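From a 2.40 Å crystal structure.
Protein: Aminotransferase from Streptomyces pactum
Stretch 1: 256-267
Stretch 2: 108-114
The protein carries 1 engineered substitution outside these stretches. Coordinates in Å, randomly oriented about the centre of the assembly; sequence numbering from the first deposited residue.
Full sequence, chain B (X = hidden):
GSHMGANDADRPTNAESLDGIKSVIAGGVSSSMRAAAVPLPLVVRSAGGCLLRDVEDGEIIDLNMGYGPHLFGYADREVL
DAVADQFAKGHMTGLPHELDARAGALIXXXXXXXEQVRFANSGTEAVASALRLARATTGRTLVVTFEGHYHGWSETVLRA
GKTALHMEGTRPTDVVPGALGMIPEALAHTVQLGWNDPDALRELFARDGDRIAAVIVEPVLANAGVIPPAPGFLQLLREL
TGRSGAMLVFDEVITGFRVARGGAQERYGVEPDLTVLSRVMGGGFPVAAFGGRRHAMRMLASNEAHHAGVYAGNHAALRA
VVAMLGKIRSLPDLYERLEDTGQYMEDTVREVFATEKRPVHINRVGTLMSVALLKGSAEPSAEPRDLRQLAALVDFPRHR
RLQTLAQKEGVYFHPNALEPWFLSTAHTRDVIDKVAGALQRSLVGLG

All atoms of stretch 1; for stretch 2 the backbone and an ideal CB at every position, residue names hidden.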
ATOM      1  N   GLY B 256      -5.727   0.455 -17.277  1.00 17.83           N
ATOM      2  CA  GLY B 256      -6.891  -0.402 -16.983  1.00 19.30           C
ATOM      3  C   GLY B 256      -8.159   0.366 -16.662  1.00 19.05           C
ATOM      4  O   GLY B 256      -8.143   1.317 -15.897  1.00 20.51           O
ATOM      5  N   PHE B 257      -9.245  -0.021 -17.301  1.00 20.00           N
ATOM      6  CA  PHE B 257     -10.534   0.682 -17.210  1.00 19.60           C
ATOM      7  C   PHE B 257     -10.452   2.139 -17.576  1.00 20.92           C
ATOM      8  O   PHE B 257     -11.346   2.921 -17.220  1.00 25.48           O
ATOM      9  CB  PHE B 257     -11.154   0.561 -15.825  1.00 18.85           C
ATOM     10  CG  PHE B 257     -11.003  -0.797 -15.213  1.00 19.50           C
ATOM     11  CD1 PHE B 257     -11.803  -1.853 -15.615  1.00 19.14           C
ATOM     12  CD2 PHE B 257     -10.039  -1.023 -14.247  1.00 19.40           C
ATOM     13  CE1 PHE B 257     -11.634  -3.099 -15.059  1.00 19.61           C
ATOM     14  CE2 PHE B 257      -9.890  -2.270 -13.675  1.00 19.64           C
ATOM     15  CZ  PHE B 257     -10.686  -3.304 -14.079  1.00 19.55           C
ATOM     16  N   ARG B 258      -9.453   2.520 -18.360  1.00 22.79           N
ATOM     17  CA  ARG B 258      -9.266   3.932 -18.749  1.00 22.41           C
ATOM     18  C   ARG B 258      -9.259   4.098 -20.281  1.00 21.64           C
ATOM     19  O   ARG B 258     -10.045   4.880 -20.822  1.00 22.44           O
ATOM     20  CB  ARG B 258      -7.960   4.430 -18.113  1.00 22.17           C
ATOM     21  CG  ARG B 258      -7.309   5.651 -18.723  1.00 21.20           C
ATOM     22  CD  ARG B 258      -8.061   6.925 -18.452  1.00 22.46           C
ATOM     23  NE  ARG B 258      -8.072   7.317 -17.037  1.00 21.36           N
ATOM     24  CZ  ARG B 258      -8.634   8.440 -16.587  1.00 22.36           C
ATOM     25  NH1 ARG B 258      -9.177   9.316 -17.439  1.00 22.98           N
ATOM     26  NH2 ARG B 258      -8.643   8.718 -15.288  1.00 21.34           N
ATOM     27  N   VAL B 259      -8.349   3.393 -20.953  1.00 21.32           N
ATOM     28  CA  VAL B 259      -8.208   3.500 -22.422  1.00 23.57           C
ATOM     29  C   VAL B 259      -9.271   2.673 -23.140  1.00 23.28           C
ATOM     30  O   VAL B 259      -9.520   2.886 -24.314  1.00 26.14           O
ATOM     31  CB  VAL B 259      -6.807   3.093 -22.935  1.00 22.20           C
ATOM     32  CG1 VAL B 259      -5.754   3.985 -22.320  1.00 21.89           C
ATOM     33  CG2 VAL B 259      -6.507   1.640 -22.601  1.00 22.85           C
ATOM     34  N   ALA B 260      -9.926   1.801 -22.389  1.00 22.50           N
ATOM     35  CA  ALA B 260     -11.054   0.977 -22.837  1.00 22.05           C
ATOM     36  C   ALA B 260     -11.566   0.274 -21.593  1.00 22.74           C
ATOM     37  O   ALA B 260     -10.931   0.314 -20.533  1.00 21.26           O
ATOM     38  CB  ALA B 260     -10.595  -0.046 -23.851  1.00 21.91           C
ATOM     39  N   ARG B 261     -12.715  -0.364 -21.690  1.00 23.26           N
ATOM     40  CA  ARG B 261     -13.285  -1.056 -20.524  1.00 23.02           C
ATOM     41  C   ARG B 261     -12.337  -2.163 -20.024  1.00 20.67           C
ATOM     42  O   ARG B 261     -12.085  -2.295 -18.828  1.00 21.01           O
ATOM     43  CB  ARG B 261     -14.663  -1.622 -20.887  1.00 26.20           C
ATOM     44  CG  ARG B 261     -15.528  -1.934 -19.676  1.00 28.45           C
ATOM     45  CD  ARG B 261     -16.857  -2.548 -20.070  1.00 30.25           C
ATOM     46  NE  ARG B 261     -16.723  -3.960 -20.430  1.00 30.26           N
ATOM     47  CZ  ARG B 261     -17.700  -4.861 -20.384  1.00 25.85           C
ATOM     48  NH1 ARG B 261     -17.436  -6.108 -20.725  1.00 27.23           N
ATOM     49  NH2 ARG B 261     -18.909  -4.537 -20.010  1.00 23.62           N
ATOM     50  N   GLY B 262     -11.790  -2.931 -20.960  1.00 20.23           N
ATOM     51  CA  GLY B 262     -10.811  -3.979 -20.677  1.00 19.29           C
ATOM     52  C   GLY B 262      -9.364  -3.542 -20.860  1.00 20.27           C
ATOM     53  O   GLY B 262      -8.477  -4.365 -21.107  1.00 22.69           O
ATOM     54  N   GLY B 263      -9.112  -2.242 -20.718  1.00 20.50           N
ATOM     55  CA  GLY B 263      -7.764  -1.692 -20.749  1.00 19.60           C
ATOM     56  C   GLY B 263      -7.096  -1.738 -22.099  1.00 20.54           C
ATOM     57  O   GLY B 263      -7.751  -1.969 -23.120  1.00 19.98           O
ATOM     58  N   ALA B 264      -5.765  -1.581 -22.087  1.00 19.36           N
ATOM     59  CA  ALA B 264      -4.965  -1.669 -23.303  1.00 19.46           C
ATOM     60  C   ALA B 264      -4.976  -3.078 -23.918  1.00 19.38           C
ATOM     61  O   ALA B 264      -4.849  -3.230 -25.104  1.00 20.03           O
ATOM     62  CB  ALA B 264      -3.541  -1.205 -23.009  1.00 20.25           C
ATOM     63  N   GLN B 265      -5.025  -4.090 -23.064  1.00 21.00           N
ATOM     64  CA  GLN B 265      -5.270  -5.468 -23.441  1.00 21.90           C
ATOM     65  C   GLN B 265      -6.309  -5.591 -24.537  1.00 22.41           C
ATOM     66  O   GLN B 265      -6.075  -6.228 -25.558  1.00 22.98           O
ATOM     67  CB  GLN B 265      -5.869  -6.179 -22.226  1.00 23.76           C
ATOM     68  CG  GLN B 265      -5.027  -7.274 -21.691  1.00 24.10           C
ATOM     69  CD  GLN B 265      -5.467  -7.671 -20.303  1.00 23.79           C
ATOM     70  OE1 GLN B 265      -6.197  -8.649 -20.134  1.00 22.38           O
ATOM     71  NE2 GLN B 265      -4.970  -6.949 -19.293  1.00 22.02           N
ATOM     72  N   GLU B 266      -7.468  -4.995 -24.279  1.00 22.21           N
ATOM     73  CA  GLU B 266      -8.621  -5.063 -25.139  1.00 23.92           C
ATOM     74  C   GLU B 266      -8.408  -4.131 -26.297  1.00 25.16           C
ATOM     75  O   GLU B 266      -8.635  -4.497 -27.451  1.00 26.84           O
ATOM     76  CB  GLU B 266      -9.875  -4.628 -24.357  1.00 24.91           C
ATOM     77  CG  GLU B 266     -11.202  -4.718 -25.079  1.00 26.99           C
ATOM     78  CD  GLU B 266     -12.369  -4.394 -24.157  1.00 30.11           C
ATOM     79  OE1 GLU B 266     -12.941  -5.330 -23.528  1.00 32.41           O
ATOM     80  OE2 GLU B 266     -12.722  -3.204 -24.036  1.00 29.58           O
ATOM     81  N   ARG B 267      -8.007  -2.905 -25.997  1.00 24.91           N
ATOM     82  CA  ARG B 267      -7.881  -1.890 -27.028  1.00 24.90           C
ATOM     83  C   ARG B 267      -6.932  -2.347 -28.127  1.00 25.18           C
ATOM     84  O   ARG B 267      -7.216  -2.114 -29.294  1.00 25.73           O
ATOM     85  CB  ARG B 267      -7.393  -0.586 -26.427  1.00 25.04           C
ATOM     86  CG  ARG B 267      -7.289   0.547 -27.414  1.00 24.61           C
ATOM     87  CD  ARG B 267      -7.006   1.847 -26.684  1.00 25.67           C
ATOM     88  NE  ARG B 267      -7.025   2.982 -27.601  1.00 24.61           N
ATOM     89  CZ  ARG B 267      -7.823   4.047 -27.502  1.00 24.85           C
ATOM     90  NH1 ARG B 267      -8.697   4.187 -26.515  1.00 24.16           N
ATOM     91  NH2 ARG B 267      -7.735   5.008 -28.412  1.00 25.57           N
ATOM     92  N   UNK B 108     -12.828 -10.195 -13.589  1.00 21.09           N
ATOM     93  CA  UNK B 108     -12.715 -11.265 -14.593  1.00 21.96           C
ATOM     94  C   UNK B 108     -13.608 -11.016 -15.817  1.00 21.94           C
ATOM     95  O   UNK B 108     -13.188 -11.252 -16.946  1.00 20.24           O
ATOM     96  CB  UNK B 108     -13.077 -12.611 -13.961  1.00 21.96           C
ATOM     97  N   UNK B 109     -14.798 -10.487 -15.578  1.00 22.01           N
ATOM     98  CA  UNK B 109     -15.756 -10.197 -16.648  1.00 22.62           C
ATOM     99  C   UNK B 109     -15.224  -9.097 -17.530  1.00 23.65           C
ATOM    100  O   UNK B 109     -15.273  -9.204 -18.744  1.00 25.02           O
ATOM    101  CB  UNK B 109     -17.120  -9.804 -16.077  1.00 22.62           C
ATOM    102  N   UNK B 110     -14.714  -8.033 -16.913  1.00 22.95           N
ATOM    103  CA  UNK B 110     -14.284  -6.862 -17.643  1.00 22.16           C
ATOM    104  C   UNK B 110     -12.882  -6.989 -18.262  1.00 22.69           C
ATOM    105  O   UNK B 110     -12.576  -6.293 -19.241  1.00 20.84           O
ATOM    106  CB  UNK B 110     -14.322  -5.652 -16.707  1.00 22.16           C
ATOM    107  N   UNK B 111     -12.025  -7.840 -17.714  1.00 24.81           N
ATOM    108  CA  UNK B 111     -10.629  -7.936 -18.221  1.00 28.15           C
ATOM    109  C   UNK B 111     -10.362  -9.291 -18.821  1.00 31.39           C
ATOM    110  O   UNK B 111     -10.393 -10.294 -18.126  1.00 28.68           O
ATOM    111  CB  UNK B 111      -9.619  -7.669 -17.103  1.00 28.15           C
ATOM    112  N   UNK B 112     -10.091  -9.310 -20.152  1.00 44.04           N
ATOM    113  CA  UNK B 112      -9.911 -10.554 -20.926  1.00 46.05           C
ATOM    114  C   UNK B 112      -8.935 -11.539 -20.289  1.00 44.69           C
ATOM    115  O   UNK B 112      -9.281 -12.707 -20.044  1.00 44.31           O
ATOM    116  CB  UNK B 112      -9.423 -10.216 -22.336  1.00 46.05           C
ATOM    117  N   UNK B 113      -7.719 -11.060 -20.042  1.00 42.92           N
ATOM    118  CA  UNK B 113      -6.617 -11.916 -19.573  1.00 42.09           C
ATOM    119  C   UNK B 113      -6.641 -12.280 -18.102  1.00 37.99           C
ATOM    120  O   UNK B 113      -5.661 -12.833 -17.617  1.00 38.78           O
ATOM    121  CB  UNK B 113      -5.285 -11.224 -19.869  1.00 42.09           C
ATOM    122  N   UNK B 114      -7.708 -11.917 -17.382  1.00 31.54           N
ATOM    123  CA  UNK B 114      -7.785 -12.172 -15.946  1.00 31.10           C
ATOM    124  C   UNK B 114      -8.956 -13.065 -15.585  1.00 31.69           C
ATOM    125  O   UNK B 114     -10.109 -12.721 -15.862  1.00 37.43           O
ATOM    126  CB  UNK B 114      -7.891 -10.851 -15.181  1.00 31.10           C
TER

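Position 108 is helical (phi/psi -61/-38), and nothing of stretch 1 lies within 5.5 Å of its ideal CB. The contact sets no requirement, so almost any helix-compatible residue would suit; it is Ala-108.

Position 109 is also helical (-67/-46), with CA-to-CB pointing sideways and no atom of stretch 1 within 5.5 Å of the ideal CB. A long side chain could still approach the guanidinium of Arg-261, which favours an acidic or polar residue without excluding others. The residue is Glu-109. It makes no direct salt bridge; water 1 links the charges, donating to Glu-109 OE2 at 2.6 Å and accepting from Arg-261 NH1 at 3.2 Å.

At position 110 the ideal CB points sideways, 4.1 Å from Phe-257 CE1 and 4.6 Å from Arg-261 O. An aromatic edge and the Arg-261 side chain suggest a mid-sized apolar residue: Leu, Met or Ile. Leu-110 is found. Its CB sits at the edge of the Phe-257 ring, 4.1 Å from CE1, and its CD1 lies over one face of the guanidinium, 4.0 Å from Arg-261 CZ. Leu-110 O is 3.2 Å from Gly-262 CA and leaves little room there: an ideal CB on Gly-262 would be 3.0 Å from Leu-110 O, a clash, and would also meet Glu-266 OE1 at 2.7 Å.

Position 111 is the first to leave helical angles (-115/116), a conformation comfortable for beta-branched residues. Its ideal CB is 4.7 Å from Gln-265 OE1 and 5.4 Å from Phe-257 CE1, so Val, Ile or Thr would fit. In Val-111, chi1 is t; CG2 packs 3.9 Å from Phe-257 CE1, while CG1 is 3.3 Å from Gln-265 OE1.

Position 112 is the second residue of a type I turn spanning 111 to 114. Its phi of -50 suits proline, although Ala, Ser or Glu could also adopt it. CA-to-CB points toward stretch 1, where the nearest atom to the ideal CB is Gln-265 OE1 at 4.2 Å. The residue is Pro-112, whose CD lies 3.8 Å from Gln-265 OE1 and whose CG is 4.4 Å from Glu-266 CB.

Position 113 is the most restrictive: an ideal CB would point toward stretch 1 and clash with Gln-265 OE1 at 2.7 Å. The angles (-78/6) do not themselves demand glycine; the crowding argues for it. Gly-113 N donates to Gln-265 OE1 (2.9 Å, 145°).

Position 114 closes the turn, its N bonding to the O of 111 at 3.2 Å. With extended angles (-119/121) and nothing within 5.5 Å of the ideal CB, many residues would serve, beta-branched ones especially; it is Val-114.

Stretch 2, residues 108-114: AELVPGV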
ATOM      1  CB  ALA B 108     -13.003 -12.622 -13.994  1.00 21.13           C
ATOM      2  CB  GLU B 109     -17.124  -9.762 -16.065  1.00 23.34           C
ATOM      3  CG  GLU B 109     -18.242  -9.814 -17.087  1.00 24.74           C
ATOM      4  CD  GLU B 109     -19.515  -9.056 -16.676  1.00 24.31           C
ATOM      5  OE1 GLU B 109     -19.846  -8.977 -15.473  1.00 23.06           O
ATOM      6  OE2 GLU B 109     -20.179  -8.531 -17.564  1.00 24.82           O
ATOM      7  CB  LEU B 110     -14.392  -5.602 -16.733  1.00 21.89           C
ATOM      8  CG  LEU B 110     -15.744  -4.862 -16.661  1.00 21.64           C
ATOM      9  CD1 LEU B 110     -16.936  -5.779 -16.608  1.00 21.14           C
ATOM     10  CD2 LEU B 110     -15.776  -3.937 -15.476  1.00 23.07           C
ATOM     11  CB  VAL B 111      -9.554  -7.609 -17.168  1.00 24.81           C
ATOM     12  CG1 VAL B 111      -8.187  -7.444 -17.826  1.00 23.37           C
ATOM     13  CG2 VAL B 111      -9.928  -6.322 -16.461  1.00 24.44           C
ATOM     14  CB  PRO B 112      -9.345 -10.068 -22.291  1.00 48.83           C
ATOM     15  CG  PRO B 112      -9.669  -8.606 -22.376  1.00 48.17           C
ATOM     16  CD  PRO B 112      -9.906  -8.089 -20.987  1.00 44.22           C
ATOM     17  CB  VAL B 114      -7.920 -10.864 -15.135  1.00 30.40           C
ATOM     18  CG1 VAL B 114      -8.110 -11.163 -13.652  1.00 29.37           C
ATOM     19  CG2 VAL B 114      -6.706  -9.976 -15.344  1.00 30.42           C
TER
HETATM   20  O   HOH W   1     -19.659  -8.360 -20.149  1.00 25.93           O
HETATM   21  O   HOH W   2     -14.551  -5.336 -21.273  1.00 19.50           O
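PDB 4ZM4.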